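Local coordinates for protein transcriptional regulator, MarR family, putative (Bacillus cereus, PDB 3BJA) that probably binds DNA as a dimeric winged helix-turn-helix transcription factor of the MarR family, regulating gene expression, at residues A[73-81]-A[90-100]; A[33-41]-A[53-61]. One frame throughout, in Å; residues are numbered along the deposited sequence.

Interaction 1: A[73-81]-A[90-100]; sequences RDGYVMTEK and LVYLTKKGEET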
ATOM      1  N   ARG A  73     -16.688 -17.732  -0.302  1.00 72.84           N
ATOM      2  CA  ARG A  73     -17.769 -18.099   0.641  1.00 74.25           C
ATOM      3  C   ARG A  73     -18.779 -16.931   0.755  1.00 74.17           C
ATOM      4  O   ARG A  73     -19.988 -17.178   0.831  1.00 74.76           O
ATOM      5  CB  ARG A  73     -17.244 -18.558   2.035  1.00 75.74           C
ATOM      6  CG  ARG A  73     -17.081 -17.435   3.068  1.00 79.75           C
ATOM      7  CD  ARG A  73     -16.547 -17.815   4.449  1.00 79.89           C
ATOM      8  NE  ARG A  73     -16.685 -16.833   5.569  1.00 85.13           N
ATOM      9  CZ  ARG A  73     -16.943 -15.501   5.548  1.00 86.04           C
ATOM     10  NH1 ARG A  73     -17.087 -14.760   4.446  1.00 84.37           N
ATOM     11  NH2 ARG A  73     -17.025 -14.845   6.720  1.00 84.82           N
ATOM     12  N   ASP A  74     -18.275 -15.684   0.794  1.00 73.24           N
ATOM     13  CA  ASP A  74     -19.115 -14.467   0.767  1.00 73.26           C
ATOM     14  C   ASP A  74     -19.994 -14.353  -0.471  1.00 72.24           C
ATOM     15  O   ASP A  74     -20.945 -13.575  -0.464  1.00 72.87           O
ATOM     16  CB  ASP A  74     -18.277 -13.164   0.850  1.00 74.89           C
ATOM     17  CG  ASP A  74     -17.930 -12.759   2.263  1.00 78.81           C
ATOM     18  OD1 ASP A  74     -18.772 -12.952   3.168  1.00 87.02           O
ATOM     19  OD2 ASP A  74     -16.824 -12.220   2.488  1.00 85.43           O
ATOM     20  N   GLY A  75     -19.632 -15.054  -1.546  1.00 71.18           N
ATOM     21  CA  GLY A  75     -20.430 -15.115  -2.762  1.00 70.52           C
ATOM     22  C   GLY A  75     -20.147 -14.061  -3.802  1.00 68.77           C
ATOM     23  O   GLY A  75     -20.929 -13.921  -4.726  1.00 67.64           O
ATOM     24  N   TYR A  76     -19.029 -13.348  -3.674  1.00 69.54           N
ATOM     25  CA  TYR A  76     -18.636 -12.325  -4.639  1.00 69.63           C
ATOM     26  C   TYR A  76     -17.958 -12.940  -5.866  1.00 69.39           C
ATOM     27  O   TYR A  76     -18.264 -12.552  -6.989  1.00 69.32           O
ATOM     28  CB  TYR A  76     -17.687 -11.309  -4.016  1.00 71.56           C
ATOM     29  CG  TYR A  76     -18.209 -10.577  -2.794  1.00 74.45           C
ATOM     30  CD1 TYR A  76     -19.340  -9.749  -2.867  1.00 74.50           C
ATOM     31  CD2 TYR A  76     -17.532 -10.658  -1.566  1.00 78.87           C
ATOM     32  CE1 TYR A  76     -19.811  -9.050  -1.726  1.00 74.78           C
ATOM     33  CE2 TYR A  76     -17.988  -9.957  -0.427  1.00 79.22           C
ATOM     34  CZ  TYR A  76     -19.124  -9.162  -0.514  1.00 76.28           C
ATOM     35  OH  TYR A  76     -19.539  -8.495   0.612  1.00 74.75           O
ATOM     36  N   VAL A  77     -17.024 -13.872  -5.640  1.00 70.43           N
ATOM     37  CA  VAL A  77     -16.252 -14.539  -6.711  1.00 68.91           C
ATOM     38  C   VAL A  77     -16.443 -16.052  -6.709  1.00 69.12           C
ATOM     39  O   VAL A  77     -16.842 -16.636  -5.699  1.00 69.42           O
ATOM     40  CB  VAL A  77     -14.725 -14.255  -6.600  1.00 69.18           C
ATOM     41  CG1 VAL A  77     -14.454 -12.750  -6.549  1.00 66.28           C
ATOM     42  CG2 VAL A  77     -14.103 -14.960  -5.381  1.00 63.31           C
HETATM   43  N   MSE A  78     -16.141 -16.663  -7.858  1.00 70.16           N
HETATM   44  CA  MSE A  78     -16.207 -18.118  -8.074  1.00 69.50           C
HETATM   45  C   MSE A  78     -14.892 -18.590  -8.704  1.00 69.84           C
HETATM   46  O   MSE A  78     -14.405 -17.969  -9.654  1.00 70.53           O
HETATM   47  CB  MSE A  78     -17.372 -18.455  -8.997  1.00 69.15           C
HETATM   48  CG  MSE A  78     -17.568 -19.935  -9.302  1.00 70.33           C
HETATM   49 SE   MSE A  78     -17.671 -21.050  -7.703  0.75 70.63          SE
HETATM   50  CE  MSE A  78     -19.347 -20.361  -6.931  1.00 69.00           C
ATOM     51  N   THR A  79     -14.329 -19.672  -8.165  1.00 69.35           N
ATOM     52  CA  THR A  79     -13.072 -20.260  -8.646  1.00 69.14           C
ATOM     53  C   THR A  79     -13.295 -21.688  -9.174  1.00 71.10           C
ATOM     54  O   THR A  79     -14.149 -22.435  -8.664  1.00 68.01           O
ATOM     55  CB  THR A  79     -11.954 -20.238  -7.565  1.00 68.66           C
ATOM     56  OG1 THR A  79     -12.267 -21.130  -6.492  1.00 61.87           O
ATOM     57  CG2 THR A  79     -11.755 -18.809  -7.011  1.00 66.21           C
ATOM     58  N   GLU A  80     -12.516 -22.040 -10.198  1.00 74.24           N
ATOM     59  CA  GLU A  80     -12.579 -23.353 -10.839  1.00 77.43           C
ATOM     60  C   GLU A  80     -11.238 -23.721 -11.492  1.00 79.02           C
ATOM     61  O   GLU A  80     -10.513 -22.839 -11.962  1.00 79.15           O
ATOM     62  CB  GLU A  80     -13.705 -23.369 -11.884  1.00 76.95           C
ATOM     63  CG  GLU A  80     -13.500 -22.412 -13.082  1.00 79.52           C
ATOM     64  CD  GLU A  80     -14.701 -22.318 -14.038  1.00 80.07           C
ATOM     65  OE1 GLU A  80     -15.819 -22.805 -13.721  1.00 78.16           O
ATOM     66  OE2 GLU A  80     -14.506 -21.723 -15.123  1.00 83.21           O
ATOM     67  N   LYS A  81     -10.929 -25.019 -11.523  1.00 81.31           N
ATOM     68  CA  LYS A  81      -9.708 -25.516 -12.159  1.00 83.80           C
ATOM     69  C   LYS A  81      -9.871 -25.436 -13.680  1.00 85.25           C
ATOM     70  O   LYS A  81     -10.933 -25.791 -14.206  1.00 84.39           O
ATOM     71  CB  LYS A  81      -9.410 -26.962 -11.735  1.00 82.28           C
ATOM     72  N   LEU A  90      -8.866 -20.697 -12.347  1.00 71.14           N
ATOM     73  CA  LEU A  90      -9.523 -19.560 -13.025  1.00 70.79           C
ATOM     74  C   LEU A  90     -10.468 -18.913 -12.022  1.00 69.07           C
ATOM     75  O   LEU A  90     -11.127 -19.633 -11.268  1.00 67.22           O
ATOM     76  CB  LEU A  90     -10.322 -20.030 -14.242  1.00 71.29           C
ATOM     77  CG  LEU A  90      -9.535 -20.706 -15.369  1.00 74.21           C
ATOM     78  CD1 LEU A  90     -10.465 -21.424 -16.358  1.00 72.34           C
ATOM     79  CD2 LEU A  90      -8.620 -19.695 -16.069  1.00 74.91           C
ATOM     80  N   VAL A  91     -10.538 -17.576 -12.026  1.00 67.61           N
ATOM     81  CA  VAL A  91     -11.382 -16.799 -11.095  1.00 67.34           C
ATOM     82  C   VAL A  91     -12.274 -15.807 -11.863  1.00 67.48           C
ATOM     83  O   VAL A  91     -11.868 -15.247 -12.882  1.00 66.33           O
ATOM     84  CB  VAL A  91     -10.524 -15.988 -10.088  1.00 67.24           C
ATOM     85  CG1 VAL A  91     -11.391 -15.461  -8.946  1.00 64.07           C
ATOM     86  CG2 VAL A  91      -9.400 -16.837  -9.518  1.00 69.67           C
ATOM     87  N   TYR A  92     -13.482 -15.577 -11.356  1.00 68.61           N
ATOM     88  CA  TYR A  92     -14.435 -14.658 -11.994  1.00 68.44           C
ATOM     89  C   TYR A  92     -15.521 -14.190 -11.034  1.00 69.18           C
ATOM     90  O   TYR A  92     -15.759 -14.826 -10.001  1.00 68.63           O
ATOM     91  CB  TYR A  92     -15.054 -15.293 -13.262  1.00 66.38           C
ATOM     92  CG  TYR A  92     -15.799 -16.596 -13.066  1.00 65.84           C
ATOM     93  CD1 TYR A  92     -15.106 -17.808 -12.911  1.00 67.24           C
ATOM     94  CD2 TYR A  92     -17.205 -16.641 -13.089  1.00 62.48           C
ATOM     95  CE1 TYR A  92     -15.791 -19.036 -12.737  1.00 63.03           C
ATOM     96  CE2 TYR A  92     -17.905 -17.867 -12.928  1.00 61.56           C
ATOM     97  CZ  TYR A  92     -17.189 -19.058 -12.751  1.00 66.08           C
ATOM     98  OH  TYR A  92     -17.851 -20.264 -12.592  1.00 66.49           O
ATOM     99  N   LEU A  93     -16.151 -13.062 -11.379  1.00 69.67           N
ATOM    100  CA  LEU A  93     -17.262 -12.515 -10.591  1.00 67.96           C
ATOM    101  C   LEU A  93     -18.525 -13.344 -10.758  1.00 67.08           C
ATOM    102  O   LEU A  93     -18.808 -13.837 -11.847  1.00 65.77           O
ATOM    103  CB  LEU A  93     -17.596 -11.066 -10.988  1.00 68.01           C
ATOM    104  CG  LEU A  93     -16.639  -9.954 -10.568  1.00 67.96           C
ATOM    105  CD1 LEU A  93     -17.167  -8.623 -11.080  1.00 67.13           C
ATOM    106  CD2 LEU A  93     -16.464  -9.903  -9.055  1.00 60.12           C
ATOM    107  N   THR A  94     -19.269 -13.479  -9.662  1.00 67.35           N
ATOM    108  CA  THR A  94     -20.578 -14.119  -9.654  1.00 68.07           C
ATOM    109  C   THR A  94     -21.588 -12.996  -9.943  1.00 69.39           C
ATOM    110  O   THR A  94     -21.201 -11.809 -10.035  1.00 67.73           O
ATOM    111  CB  THR A  94     -20.914 -14.728  -8.277  1.00 67.92           C
ATOM    112  OG1 THR A  94     -20.987 -13.682  -7.294  1.00 68.78           O
ATOM    113  CG2 THR A  94     -19.863 -15.766  -7.859  1.00 68.92           C
ATOM    114  N   LYS A  95     -22.871 -13.368 -10.060  1.00 69.76           N
ATOM    115  CA  LYS A  95     -23.949 -12.391 -10.284  1.00 69.49           C
ATOM    116  C   LYS A  95     -23.983 -11.362  -9.133  1.00 69.44           C
ATOM    117  O   LYS A  95     -24.042 -10.149  -9.392  1.00 68.06           O
ATOM    118  CB  LYS A  95     -25.298 -13.089 -10.466  1.00 68.97           C
ATOM    119  CG  LYS A  95     -26.414 -12.171 -10.971  1.00 70.68           C
ATOM    120  CD  LYS A  95     -27.640 -12.993 -11.409  1.00 70.75           C
ATOM    121  CE  LYS A  95     -28.821 -12.117 -11.796  1.00 71.72           C
ATOM    122  NZ  LYS A  95     -30.044 -12.937 -12.115  1.00 71.91           N
ATOM    123  N   LYS A  96     -23.886 -11.857  -7.889  1.00 69.32           N
ATOM    124  CA  LYS A  96     -23.819 -11.020  -6.669  1.00 69.12           C
ATOM    125  C   LYS A  96     -22.642 -10.030  -6.703  1.00 70.49           C
ATOM    126  O   LYS A  96     -22.796  -8.871  -6.331  1.00 71.40           O
ATOM    127  CB  LYS A  96     -23.701 -11.905  -5.411  1.00 68.79           C
ATOM    128  CG  LYS A  96     -23.617 -11.131  -4.079  1.00 68.80           C
ATOM    129  CD  LYS A  96     -23.349 -12.003  -2.870  1.00 66.79           C
ATOM    130  CE  LYS A  96     -23.226 -11.122  -1.635  1.00 64.46           C
ATOM    131  NZ  LYS A  96     -22.985 -11.850  -0.371  1.00 63.53           N
ATOM    132  N   GLY A  97     -21.464 -10.507  -7.092  1.00 71.33           N
ATOM    133  CA  GLY A  97     -20.275  -9.642  -7.196  1.00 72.94           C
ATOM    134  C   GLY A  97     -20.391  -8.596  -8.301  1.00 73.11           C
ATOM    135  O   GLY A  97     -19.844  -7.490  -8.189  1.00 71.47           O
ATOM    136  N   GLU A  98     -21.095  -8.971  -9.371  1.00 72.98           N
ATOM    137  CA  GLU A  98     -21.354  -8.086 -10.499  1.00 73.61           C
ATOM    138  C   GLU A  98     -22.272  -6.934 -10.012  1.00 72.26           C
ATOM    139  O   GLU A  98     -22.054  -5.763 -10.334  1.00 71.35           O
ATOM    140  CB  GLU A  98     -22.040  -8.860 -11.636  1.00 75.03           C
ATOM    141  CG  GLU A  98     -21.738  -8.330 -13.034  1.00 83.78           C
ATOM    142  CD  GLU A  98     -20.767  -9.215 -13.798  1.00 92.64           C
ATOM    143  OE1 GLU A  98     -21.253 -10.267 -14.302  1.00 92.60           O
ATOM    144  OE2 GLU A  98     -19.562  -8.850 -13.914  1.00 93.82           O
ATOM    145  N   GLU A  99     -23.296  -7.318  -9.243  1.00 72.08           N
ATOM    146  CA  GLU A  99     -24.261  -6.411  -8.613  1.00 71.81           C
ATOM    147  C   GLU A  99     -23.589  -5.555  -7.528  1.00 69.96           C
ATOM    148  O   GLU A  99     -23.879  -4.366  -7.420  1.00 70.83           O
ATOM    149  CB  GLU A  99     -25.482  -7.202  -8.058  1.00 70.97           C
ATOM    150  CG  GLU A  99     -26.400  -7.815  -9.172  1.00 71.12           C
ATOM    151  CD  GLU A  99     -27.430  -8.897  -8.679  1.00 76.68           C
ATOM    152  OE1 GLU A  99     -27.347  -9.368  -7.509  1.00 82.04           O
ATOM    153  OE2 GLU A  99     -28.334  -9.287  -9.481  1.00 78.84           O
ATOM    154  N   THR A 100     -22.698  -6.159  -6.738  1.00 69.50           N
ATOM    155  CA  THR A 100     -21.928  -5.434  -5.697  1.00 69.99           C
ATOM    156  C   THR A 100     -21.082  -4.300  -6.302  1.00 68.98           C
ATOM    157  O   THR A 100     -21.008  -3.222  -5.709  1.00 66.75           O
ATOM    158  CB  THR A 100     -21.030  -6.389  -4.853  1.00 69.08           C
ATOM    159  OG1 THR A 100     -21.859  -7.349  -4.197  1.00 65.11           O
ATOM    160  CG2 THR A 100     -20.223  -5.631  -3.792  1.00 68.38           C
TER
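M78 and Y92 form a hydrogen-bonded antiparallel pair (M78 N to Y92 O 2.8 Å, plus the reciprocal bond), and both side chains leave the same hairpin face and run alongside each other. E80 and L90 pair likewise. Strand pairing places the selenomethionine CB over one face of the Y92 ring, 4.1 Å from the centroid, a CH-pi contact; CG, anti to the backbone N (chi1 -180°), reaches the phenol end, 3.3 Å from Y92 OH. That OH donates a weak hydrogen bond of 3.4 Å to E80 OE1, while E80 OE2 forms a salt bridge with K47. On the face of the hairpin opposite M78 and Y92, T79 CG2 rests 3.9 Å from V91 CG1.

Where the strands end, T94 OG1 donates to G75 O at 2.6 Å and accepts from G97 N at 3.2 Å, capping the helix 95-116 and tying it to the Schellman turn at G75. Extended K96 meets the Y76 ring in an off-centre cation-pi contact, and its NZ hydrogen-bonds D74 O at 2.7 Å, nearly in line with the carbonyl (C=O...N 178°). The hairpin, the wing of the MarR winged helix-turn-helix domain, is thus zipped by backbone bonds, and its polar end joins two helix termini through carbonyl oxygens.

Interaction 2: A[33-41]-A[53-61]; sequences YVQFGVIQV and LIENMGCVP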
ATOM      1  N   TYR A  33     -10.600  -1.856   0.712  1.00 75.04           N
ATOM      2  CA  TYR A  33      -9.951  -1.508  -0.572  1.00 77.87           C
ATOM      3  C   TYR A  33      -9.440  -2.759  -1.324  1.00 75.77           C
ATOM      4  O   TYR A  33      -9.599  -2.844  -2.543  1.00 75.20           O
ATOM      5  CB  TYR A  33      -8.828  -0.424  -0.417  1.00 82.69           C
ATOM      6  CG  TYR A  33      -7.559  -0.871   0.317  1.00 86.64           C
ATOM      7  CD1 TYR A  33      -7.455  -0.766   1.715  1.00 95.58           C
ATOM      8  CD2 TYR A  33      -6.457  -1.414  -0.386  1.00 90.07           C
ATOM      9  CE1 TYR A  33      -6.291  -1.190   2.416  1.00 96.34           C
ATOM     10  CE2 TYR A  33      -5.291  -1.845   0.299  1.00 92.45           C
ATOM     11  CZ  TYR A  33      -5.210  -1.722   1.708  1.00 95.44           C
ATOM     12  OH  TYR A  33      -4.084  -2.134   2.423  1.00 94.93           O
ATOM     13  N   VAL A  34      -8.880  -3.732  -0.591  1.00 76.25           N
ATOM     14  CA  VAL A  34      -8.336  -4.961  -1.217  1.00 76.18           C
ATOM     15  C   VAL A  34      -9.433  -5.770  -1.963  1.00 74.16           C
ATOM     16  O   VAL A  34      -9.239  -6.119  -3.130  1.00 73.59           O
ATOM     17  CB  VAL A  34      -7.419  -5.802  -0.254  1.00 76.60           C
ATOM     18  CG1 VAL A  34      -8.139  -6.218   1.001  1.00 82.88           C
ATOM     19  CG2 VAL A  34      -6.845  -7.030  -0.970  1.00 75.72           C
ATOM     20  N   GLN A  35     -10.600  -5.960  -1.349  1.00 73.44           N
ATOM     21  CA  GLN A  35     -11.713  -6.698  -2.013  1.00 73.43           C
ATOM     22  C   GLN A  35     -12.306  -5.877  -3.165  1.00 70.18           C
ATOM     23  O   GLN A  35     -12.607  -6.411  -4.234  1.00 68.18           O
ATOM     24  CB  GLN A  35     -12.814  -7.132  -1.040  1.00 72.23           C
ATOM     25  CG  GLN A  35     -12.379  -8.172  -0.016  1.00 73.85           C
ATOM     26  CD  GLN A  35     -11.551  -7.610   1.119  1.00 73.63           C
ATOM     27  OE1 GLN A  35     -11.751  -6.477   1.536  1.00 73.88           O
ATOM     28  NE2 GLN A  35     -10.615  -8.407   1.630  1.00 79.14           N
ATOM     29  N   PHE A  36     -12.466  -4.581  -2.923  1.00 68.73           N
ATOM     30  CA  PHE A  36     -12.913  -3.634  -3.945  1.00 70.19           C
ATOM     31  C   PHE A  36     -12.009  -3.714  -5.185  1.00 69.93           C
ATOM     32  O   PHE A  36     -12.513  -3.879  -6.290  1.00 68.26           O
ATOM     33  CB  PHE A  36     -12.951  -2.217  -3.354  1.00 72.87           C
ATOM     34  CG  PHE A  36     -13.335  -1.152  -4.329  1.00 73.05           C
ATOM     35  CD1 PHE A  36     -14.663  -1.005  -4.724  1.00 79.83           C
ATOM     36  CD2 PHE A  36     -12.373  -0.268  -4.833  1.00 82.17           C
ATOM     37  CE1 PHE A  36     -15.038  -0.005  -5.631  1.00 78.78           C
ATOM     38  CE2 PHE A  36     -12.741   0.750  -5.750  1.00 84.20           C
ATOM     39  CZ  PHE A  36     -14.070   0.878  -6.134  1.00 75.37           C
ATOM     40  N   GLY A  37     -10.685  -3.666  -4.970  1.00 68.96           N
ATOM     41  CA  GLY A  37      -9.694  -3.796  -6.037  1.00 69.38           C
ATOM     42  C   GLY A  37      -9.883  -5.020  -6.920  1.00 70.68           C
ATOM     43  O   GLY A  37      -9.916  -4.894  -8.157  1.00 73.36           O
ATOM     44  N   VAL A  38     -10.050  -6.182  -6.273  1.00 70.12           N
ATOM     45  CA  VAL A  38     -10.306  -7.474  -6.953  1.00 69.29           C
ATOM     46  C   VAL A  38     -11.555  -7.415  -7.801  1.00 70.10           C
ATOM     47  O   VAL A  38     -11.550  -7.895  -8.935  1.00 72.68           O
ATOM     48  CB  VAL A  38     -10.461  -8.668  -5.937  1.00 70.39           C
ATOM     49  CG1 VAL A  38     -11.016  -9.955  -6.618  1.00 66.67           C
ATOM     50  CG2 VAL A  38      -9.161  -8.942  -5.240  1.00 59.67           C
ATOM     51  N   ILE A  39     -12.625  -6.850  -7.243  1.00 71.56           N
ATOM     52  CA  ILE A  39     -13.914  -6.681  -7.970  1.00 71.87           C
ATOM     53  C   ILE A  39     -13.738  -5.797  -9.229  1.00 69.87           C
ATOM     54  O   ILE A  39     -14.243  -6.141 -10.294  1.00 68.80           O
ATOM     55  CB  ILE A  39     -15.042  -6.150  -7.016  1.00 72.40           C
ATOM     56  CG1 ILE A  39     -15.453  -7.267  -6.043  1.00 71.93           C
ATOM     57  CG2 ILE A  39     -16.250  -5.645  -7.792  1.00 70.95           C
ATOM     58  CD1 ILE A  39     -16.362  -6.810  -4.926  1.00 70.55           C
ATOM     59  N   GLN A  40     -13.007  -4.695  -9.087  1.00 70.61           N
ATOM     60  CA  GLN A  40     -12.694  -3.793 -10.213  1.00 72.91           C
ATOM     61  C   GLN A  40     -11.875  -4.557 -11.266  1.00 72.97           C
ATOM     62  O   GLN A  40     -12.266  -4.587 -12.438  1.00 74.58           O
ATOM     63  CB  GLN A  40     -11.956  -2.509  -9.752  1.00 73.33           C
ATOM     64  CG  GLN A  40     -12.775  -1.590  -8.815  1.00 81.35           C
ATOM     65  CD  GLN A  40     -14.087  -1.082  -9.440  1.00 97.36           C
ATOM     66  OE1 GLN A  40     -14.186  -0.909 -10.656  1.00112.93           O
ATOM     67  NE2 GLN A  40     -15.092  -0.831  -8.603  1.00100.94           N
ATOM     68  N   VAL A  41     -10.786  -5.213 -10.837  1.00 73.37           N
ATOM     69  CA  VAL A  41      -9.950  -6.012 -11.758  1.00 72.75           C
ATOM     70  C   VAL A  41     -10.774  -7.083 -12.491  1.00 72.87           C
ATOM     71  O   VAL A  41     -10.723  -7.151 -13.722  1.00 74.77           O
ATOM     72  CB  VAL A  41      -8.755  -6.681 -11.045  1.00 73.62           C
ATOM     73  CG1 VAL A  41      -8.103  -7.777 -11.939  1.00 72.06           C
ATOM     74  CG2 VAL A  41      -7.740  -5.620 -10.591  1.00 73.56           C
ATOM     75  N   LEU A  53      -4.597 -12.418 -12.053  1.00 89.36           N
ATOM     76  CA  LEU A  53      -5.204 -11.565 -11.029  1.00 89.21           C
ATOM     77  C   LEU A  53      -4.116 -10.987 -10.136  1.00 88.60           C
ATOM     78  O   LEU A  53      -4.113  -9.794  -9.899  1.00 89.02           O
ATOM     79  CB  LEU A  53      -6.264 -12.324 -10.206  1.00 89.42           C
ATOM     80  CG  LEU A  53      -6.964 -11.595  -9.052  1.00 87.20           C
ATOM     81  CD1 LEU A  53      -7.671 -10.337  -9.559  1.00 72.95           C
ATOM     82  CD2 LEU A  53      -7.921 -12.529  -8.347  1.00 84.76           C
ATOM     83  N   ILE A  54      -3.183 -11.819  -9.672  1.00 91.34           N
ATOM     84  CA  ILE A  54      -2.049 -11.347  -8.826  1.00 93.19           C
ATOM     85  C   ILE A  54      -1.219 -10.264  -9.564  1.00 96.02           C
ATOM     86  O   ILE A  54      -0.863  -9.240  -8.980  1.00 96.06           O
ATOM     87  CB  ILE A  54      -1.148 -12.522  -8.348  1.00 91.74           C
ATOM     88  CG1 ILE A  54      -1.906 -13.423  -7.363  1.00 93.02           C
ATOM     89  CG2 ILE A  54       0.098 -11.999  -7.644  1.00 90.23           C
ATOM     90  CD1 ILE A  54      -1.356 -14.845  -7.251  1.00 88.67           C
ATOM     91  N   GLU A  55      -0.965 -10.494 -10.852  1.00 99.39           N
ATOM     92  CA  GLU A  55      -0.227  -9.548 -11.717  1.00101.61           C
ATOM     93  C   GLU A  55      -1.011  -8.228 -11.903  1.00103.94           C
ATOM     94  O   GLU A  55      -0.459  -7.136 -11.675  1.00103.41           O
ATOM     95  CB  GLU A  55       0.122 -10.214 -13.067  1.00101.88           C
ATOM     96  CG  GLU A  55       1.147 -11.370 -12.902  1.00102.47           C
ATOM     97  CD  GLU A  55       1.285 -12.315 -14.106  1.00102.83           C
ATOM     98  OE1 GLU A  55       0.471 -12.273 -15.069  1.00101.03           O
ATOM     99  OE2 GLU A  55       2.231 -13.137 -14.057  1.00 98.23           O
ATOM    100  N   ASN A  56      -2.300  -8.354 -12.260  1.00105.44           N
ATOM    101  CA  ASN A  56      -3.205  -7.207 -12.426  1.00106.05           C
ATOM    102  C   ASN A  56      -3.530  -6.455 -11.132  1.00107.41           C
ATOM    103  O   ASN A  56      -4.084  -5.356 -11.211  1.00107.76           O
ATOM    104  CB  ASN A  56      -4.517  -7.609 -13.120  1.00106.39           C
ATOM    105  CG  ASN A  56      -4.314  -8.074 -14.556  1.00106.70           C
ATOM    106  OD1 ASN A  56      -3.193  -8.365 -14.984  1.00110.33           O
ATOM    107  ND2 ASN A  56      -5.412  -8.181 -15.296  1.00103.14           N
HETATM  108  N   MSE A  57      -3.251  -7.044  -9.960  1.00110.07           N
HETATM  109  CA  MSE A  57      -3.383  -6.320  -8.685  1.00112.64           C
HETATM  110  C   MSE A  57      -2.222  -5.338  -8.658  1.00115.01           C
HETATM  111  O   MSE A  57      -1.059  -5.770  -8.749  1.00117.76           O
HETATM  112  CB  MSE A  57      -3.321  -7.230  -7.430  1.00113.30           C
HETATM  113  CG  MSE A  57      -4.597  -8.040  -7.083  1.00114.85           C
HETATM  114 SE   MSE A  57      -6.201  -6.937  -6.818  0.75118.63          SE
HETATM  115  CE  MSE A  57      -5.746  -5.999  -5.165  1.00121.89           C
ATOM    116  N   GLY A  58      -2.537  -4.036  -8.583  1.00116.21           N
ATOM    117  CA  GLY A  58      -1.528  -2.955  -8.496  1.00117.41           C
ATOM    118  C   GLY A  58      -0.598  -3.154  -7.300  1.00120.16           C
ATOM    119  O   GLY A  58       0.624  -2.916  -7.393  1.00120.21           O
ATOM    120  N   CYS A  59      -1.208  -3.587  -6.190  1.00121.82           N
ATOM    121  CA  CYS A  59      -0.534  -3.983  -4.965  1.00121.51           C
ATOM    122  C   CYS A  59      -1.129  -5.341  -4.524  1.00121.24           C
ATOM    123  O   CYS A  59      -2.342  -5.436  -4.300  1.00120.72           O
ATOM    124  CB  CYS A  59      -0.761  -2.918  -3.904  1.00122.13           C
ATOM    125  SG  CYS A  59       0.092  -3.236  -2.373  1.00124.23           S
ATOM    126  N   VAL A  60      -0.279  -6.371  -4.426  1.00120.90           N
ATOM    127  CA  VAL A  60      -0.685  -7.739  -4.038  1.00119.97           C
ATOM    128  C   VAL A  60      -0.540  -7.947  -2.519  1.00119.67           C
ATOM    129  O   VAL A  60       0.553  -7.706  -1.988  1.00118.90           O
ATOM    130  CB  VAL A  60       0.204  -8.815  -4.733  1.00120.10           C
ATOM    131  CG1 VAL A  60      -0.276 -10.234  -4.396  1.00116.65           C
ATOM    132  CG2 VAL A  60       0.222  -8.603  -6.233  1.00119.49           C
ATOM    133  N   PRO A  61      -1.613  -8.416  -1.820  1.00118.72           N
ATOM    134  CA  PRO A  61      -1.481  -8.671  -0.370  1.00117.61           C
ATOM    135  C   PRO A  61      -0.664  -9.926  -0.062  1.00115.58           C
ATOM    136  O   PRO A  61      -0.328 -10.696  -0.972  1.00116.41           O
ATOM    137  CB  PRO A  61      -2.935  -8.855   0.094  1.00117.30           C
ATOM    138  CG  PRO A  61      -3.628  -9.394  -1.081  1.00118.52           C
ATOM    139  CD  PRO A  61      -2.979  -8.733  -2.287  1.00118.80           C
TER
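V41 meets L53 and N56 where the helices 33-44 and 50-56 come together. Its CG1, anti to the backbone N (chi1 166°), touches L53 CD1 at 3.5 Å and also the CB of N56. The second methyl, CG2, lies 3.7 Å from the backbone N56 O; the two methyls thus pack on the end of the helix 50-56 by van der Waals contact, CG1 on side-chain carbons and CG2 on a carbonyl. One turn back along the first helix, V38 CG2 sits 3.9 Å from the selenium of M57, while V38 CG1 makes a looser approach to L53.

M57 is the first residue to leave helical geometry after N56. Its chain bends at both chi2 (-57°) and chi3 (-68°), which folds the selenomethyl group back against the helix 33-44: SE lies 4.2 Å from G37 C and CE 4.0 Å from V34 O. Because G37 has no side chain, the selenomethionine can lie close to the helix backbone. Farther along, V34 CG2 packs on P61 CG at 4.0 Å, the two side chains crossing at a slant, carrying the contact into the loop after the helix.

In the next shell, the helix 64-73 covers this core: M67 touches V34 and M64 touches L53. Within the loop, C59 packs on H16 of the second subunit, and Y33 on C59 of that subunit, placing this edge beside the dimer interface. Three helices sharing an apolar core, the last two joined by the 57-63 loop, are characteristic of the winged helix-turn-helix domain of MarR proteins, in which 64-73 would correspond to the DNA recognition helix.

In the fold
From the N terminus, the chain first leaves the helix 2-25 and enters the helix 33-44. Interaction 2 closes the loop that passes through the short strand 48-49 and returns on the helix 50-56. Interaction 1 then opens at the C-terminal end of the helix 64-73, closing the hairpin of strands 77-81 and 89-93 and continuing into the helix 95-116. The two contacts therefore follow in series, neither nesting nor crossing, with centres about 14 Å apart. They meet at I39, whose backbone O lies 3.9 Å from L93 CD1 and whose CD1 lies 4.2 Å from T100 CG2. Backbone bonds between V91 and V48 further join the hairpin to the strand preceding the helix 50-56.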